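Local coordinates for water stress and hypersensitive response domain-containing protein (Archaeoglobus fulgidus DSM 4304, PDB 3BUT) that is of unknown function but is a beta-sandwich protein of the LEA_2 (late embryogenesis abundant) family that possibly binds lipid, at residues Q17-A22 against S72-N77. The protein carries 4 engineered substitutions. Sequence-based numbering, arbitrary orientation.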
ATOM      1  N   GLN A  17      11.479   5.993   1.869  1.00 36.45           N
ATOM      2  CA  GLN A  17      11.864   4.715   2.454  1.00 27.54           C
ATOM      3  C   GLN A  17      11.045   4.375   3.695  1.00 27.98           C
ATOM      4  O   GLN A  17      10.690   5.257   4.481  1.00 33.49           O
ATOM      5  CB  GLN A  17      13.362   4.703   2.770  1.00 27.38           C
ATOM      6  CG  GLN A  17      14.026   3.348   2.551  1.00 39.24           C
ATOM      7  CD  GLN A  17      15.542   3.389   2.674  1.00 41.29           C
ATOM      8  OE1 GLN A  17      16.087   3.944   3.627  1.00 57.26           O
ATOM      9  NE2 GLN A  17      16.228   2.782   1.712  1.00 35.37           N
ATOM     10  N   THR A  18      10.745   3.087   3.850  1.00 26.55           N
ATOM     11  CA  THR A  18       9.978   2.569   4.985  1.00 20.73           C
ATOM     12  C   THR A  18      10.873   1.642   5.802  1.00 18.64           C
ATOM     13  O   THR A  18      11.497   0.741   5.247  1.00 24.48           O
ATOM     14  CB  THR A  18       8.722   1.788   4.498  1.00 24.88           C
ATOM     15  OG1 THR A  18       7.912   2.633   3.670  1.00 33.53           O
ATOM     16  CG2 THR A  18       7.886   1.267   5.669  1.00 30.65           C
ATOM     17  N   GLU A  19      10.931   1.860   7.114  1.00 21.27           N
ATOM     18  CA  GLU A  19      11.740   1.027   8.004  1.00 21.25           C
ATOM     19  C   GLU A  19      10.879   0.173   8.922  1.00 17.52           C
ATOM     20  O   GLU A  19       9.898   0.641   9.488  1.00 21.08           O
ATOM     21  CB  GLU A  19      12.693   1.894   8.834  1.00 22.91           C
ATOM     22  CG  GLU A  19      13.656   1.118   9.743  1.00 15.32           C
ATOM     23  CD  GLU A  19      14.371   2.014  10.739  1.00 25.08           C
ATOM     24  OE1 GLU A  19      14.092   3.230  10.767  1.00 31.66           O
ATOM     25  OE2 GLU A  19      15.214   1.502  11.501  1.00 27.69           O
ATOM     26  N   ILE A  20      11.253  -1.092   9.037  1.00 19.85           N
ATOM     27  CA  ILE A  20      10.694  -1.980  10.035  1.00 24.45           C
ATOM     28  C   ILE A  20      11.843  -2.308  10.977  1.00 24.06           C
ATOM     29  O   ILE A  20      12.956  -2.567  10.525  1.00 24.71           O
ATOM     30  CB  ILE A  20      10.105  -3.256   9.395  1.00 17.79           C
ATOM     31  CG1 ILE A  20       8.992  -2.883   8.407  1.00 21.09           C
ATOM     32  CG2 ILE A  20       9.562  -4.203  10.466  1.00 29.89           C
ATOM     33  CD1 ILE A  20       8.578  -4.005   7.457  1.00 30.75           C
ATOM     34  N   VAL A  21      11.581  -2.261  12.282  1.00 23.39           N
ATOM     35  CA  VAL A  21      12.596  -2.559  13.280  1.00 18.28           C
ATOM     36  C   VAL A  21      12.217  -3.835  14.013  1.00 22.87           C
ATOM     37  O   VAL A  21      11.145  -3.916  14.609  1.00 18.60           O
ATOM     38  CB  VAL A  21      12.770  -1.403  14.304  1.00 22.36           C
ATOM     39  CG1 VAL A  21      13.927  -1.691  15.257  1.00 24.52           C
ATOM     40  CG2 VAL A  21      12.997  -0.081  13.601  1.00 19.95           C
ATOM     41  N   ALA A  22      13.098  -4.829  13.946  1.00 20.48           N
ATOM     42  CA  ALA A  22      12.948  -6.055  14.713  1.00 21.86           C
ATOM     43  C   ALA A  22      13.864  -5.974  15.926  1.00 24.92           C
ATOM     44  O   ALA A  22      15.021  -5.582  15.800  1.00 23.28           O
ATOM     45  CB  ALA A  22      13.298  -7.264  13.853  1.00 21.60           C
ATOM     46  N   SER A  72      17.371  -3.327  11.468  1.00 19.83           N
ATOM     47  CA  SER A  72      16.677  -2.308  10.707  1.00 12.02           C
ATOM     48  C   SER A  72      16.453  -2.812   9.293  1.00 19.97           C
ATOM     49  O   SER A  72      17.401  -2.991   8.533  1.00 32.00           O
ATOM     50  CB  SER A  72      17.497  -1.018  10.692  1.00 22.01           C
ATOM     51  OG  SER A  72      16.863  -0.019   9.916  1.00 41.42           O
ATOM     52  N   LEU A  73      15.193  -3.047   8.948  1.00 20.50           N
ATOM     53  CA  LEU A  73      14.841  -3.567   7.637  1.00 19.33           C
ATOM     54  C   LEU A  73      14.217  -2.456   6.823  1.00 22.60           C
ATOM     55  O   LEU A  73      13.107  -2.019   7.119  1.00 27.57           O
ATOM     56  CB  LEU A  73      13.865  -4.738   7.771  1.00 22.38           C
ATOM     57  CG  LEU A  73      14.058  -5.725   8.928  1.00 33.48           C
ATOM     58  CD1 LEU A  73      12.859  -6.647   9.041  1.00 41.04           C
ATOM     59  CD2 LEU A  73      15.335  -6.532   8.779  1.00 38.64           C
ATOM     60  N   ARG A  74      14.932  -1.997   5.799  1.00 20.71           N
ATOM     61  CA  ARG A  74      14.481  -0.869   4.991  1.00 25.24           C
ATOM     62  C   ARG A  74      13.935  -1.297   3.635  1.00 25.29           C
ATOM     63  O   ARG A  74      14.532  -2.119   2.946  1.00 23.57           O
ATOM     64  CB  ARG A  74      15.597   0.162   4.813  1.00 25.37           C
ATOM     65  CG  ARG A  74      16.010   0.864   6.104  1.00 38.14           C
ATOM     66  CD  ARG A  74      17.286   1.673   5.910  1.00 48.34           C
ATOM     67  NE  ARG A  74      17.970   1.923   7.177  1.00 45.50           N
ATOM     68  CZ  ARG A  74      18.837   1.089   7.748  1.00 58.97           C
ATOM     69  NH1 ARG A  74      19.399   1.412   8.906  1.00 46.00           N
ATOM     70  NH2 ARG A  74      19.140  -0.073   7.175  1.00 51.99           N
ATOM     71  N   LEU A  75      12.798  -0.719   3.264  1.00 28.86           N
ATOM     72  CA  LEU A  75      12.160  -0.993   1.985  1.00 28.75           C
ATOM     73  C   LEU A  75      12.221   0.229   1.082  1.00 26.57           C
ATOM     74  O   LEU A  75      11.663   1.279   1.404  1.00 35.26           O
ATOM     75  CB  LEU A  75      10.696  -1.405   2.175  1.00 29.10           C
ATOM     76  CG  LEU A  75      10.342  -2.649   2.984  1.00 19.47           C
ATOM     77  CD1 LEU A  75      10.060  -2.286   4.418  1.00 34.39           C
ATOM     78  CD2 LEU A  75       9.118  -3.280   2.373  1.00 37.19           C
ATOM     79  N   ASN A  76      12.914   0.078  -0.043  1.00 35.78           N
ATOM     80  CA  ASN A  76      12.878   1.051  -1.127  1.00 42.45           C
ATOM     81  C   ASN A  76      11.499   0.977  -1.785  1.00 44.13           C
ATOM     82  O   ASN A  76      11.072  -0.098  -2.226  1.00 45.65           O
ATOM     83  CB  ASN A  76      14.002   0.750  -2.130  1.00 51.44           C
ATOM     84  CG  ASN A  76      13.947   1.630  -3.377  1.00 60.52           C
ATOM     85  OD1 ASN A  76      13.934   1.123  -4.498  1.00 55.81           O
ATOM     86  ND2 ASN A  76      13.921   2.948  -3.185  1.00 61.36           N
ATOM     87  N   ASN A  77      10.811   2.112  -1.848  1.00 47.76           N
ATOM     88  CA  ASN A  77       9.434   2.148  -2.327  0.50 43.90           C
ATOM     89  C   ASN A  77       9.268   1.884  -3.819  1.00 42.16           C
ATOM     90  O   ASN A  77       8.197   1.478  -4.272  1.00 44.44           O
ATOM     91  CB  ASN A  77       8.770   3.474  -1.950  0.50 40.07           C
ATOM     92  CG  ASN A  77       8.912   3.798  -0.475  0.50 32.55           C
ATOM     93  OD1 ASN A  77       8.686   2.946   0.384  0.50 22.02           O
ATOM     94  ND2 ASN A  77       9.289   5.035  -0.174  0.50 36.83           N
TER
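Segments 17-22 and 72-76, parts of strands 17-27 and 66-76, run antiparallel, tied by two pairs of backbone bonds at T18/L75 and I20/L73. I20 N to L73 O is nearly straight (2.8 Å, 174°), and L73 N returns to I20 O nearly along the C=O axis. On the face bearing Q17, E19, S72 and R74 the contact is polar. E19 is extended, CG anti to the backbone N (chi1 -176°), which carries its carboxylate diagonally to S72; there OG, also anti to its own N, donates to E19 OE2 at 2.7 Å from above the carboxylate plane. The same hydroxyl oxygen lies over the centre of the R74 guanidinium, 3.0 Å above its plane. Q17 crosses R74 obliquely, Q17 OE1 reaching R74 CD at 3.4 Å, amide and guanidinium planes 50° apart. E19 OE1 accepts from V12 N; an alanine here, removing both carboxylate oxygens, would probably cost S72 OG and V12 N a partner each and loosen the connection after strand 3-10. The face of T18, I20, L73 and L75 is mainly apolar: I20 CG1, beside its backbone N, sends CD1 to L75 CD1 at 3.8 Å. At the Q17 end T18 OG1 bonds weakly to N77 OD1 (3.4 Å). T18 and I20 touch W10 of strand 3-10, while L73 and L75 pack on Y41 and I43 of strand 34-45, joining the three- and four-stranded sheets of a beta sandwich, consistent with the E-set clan.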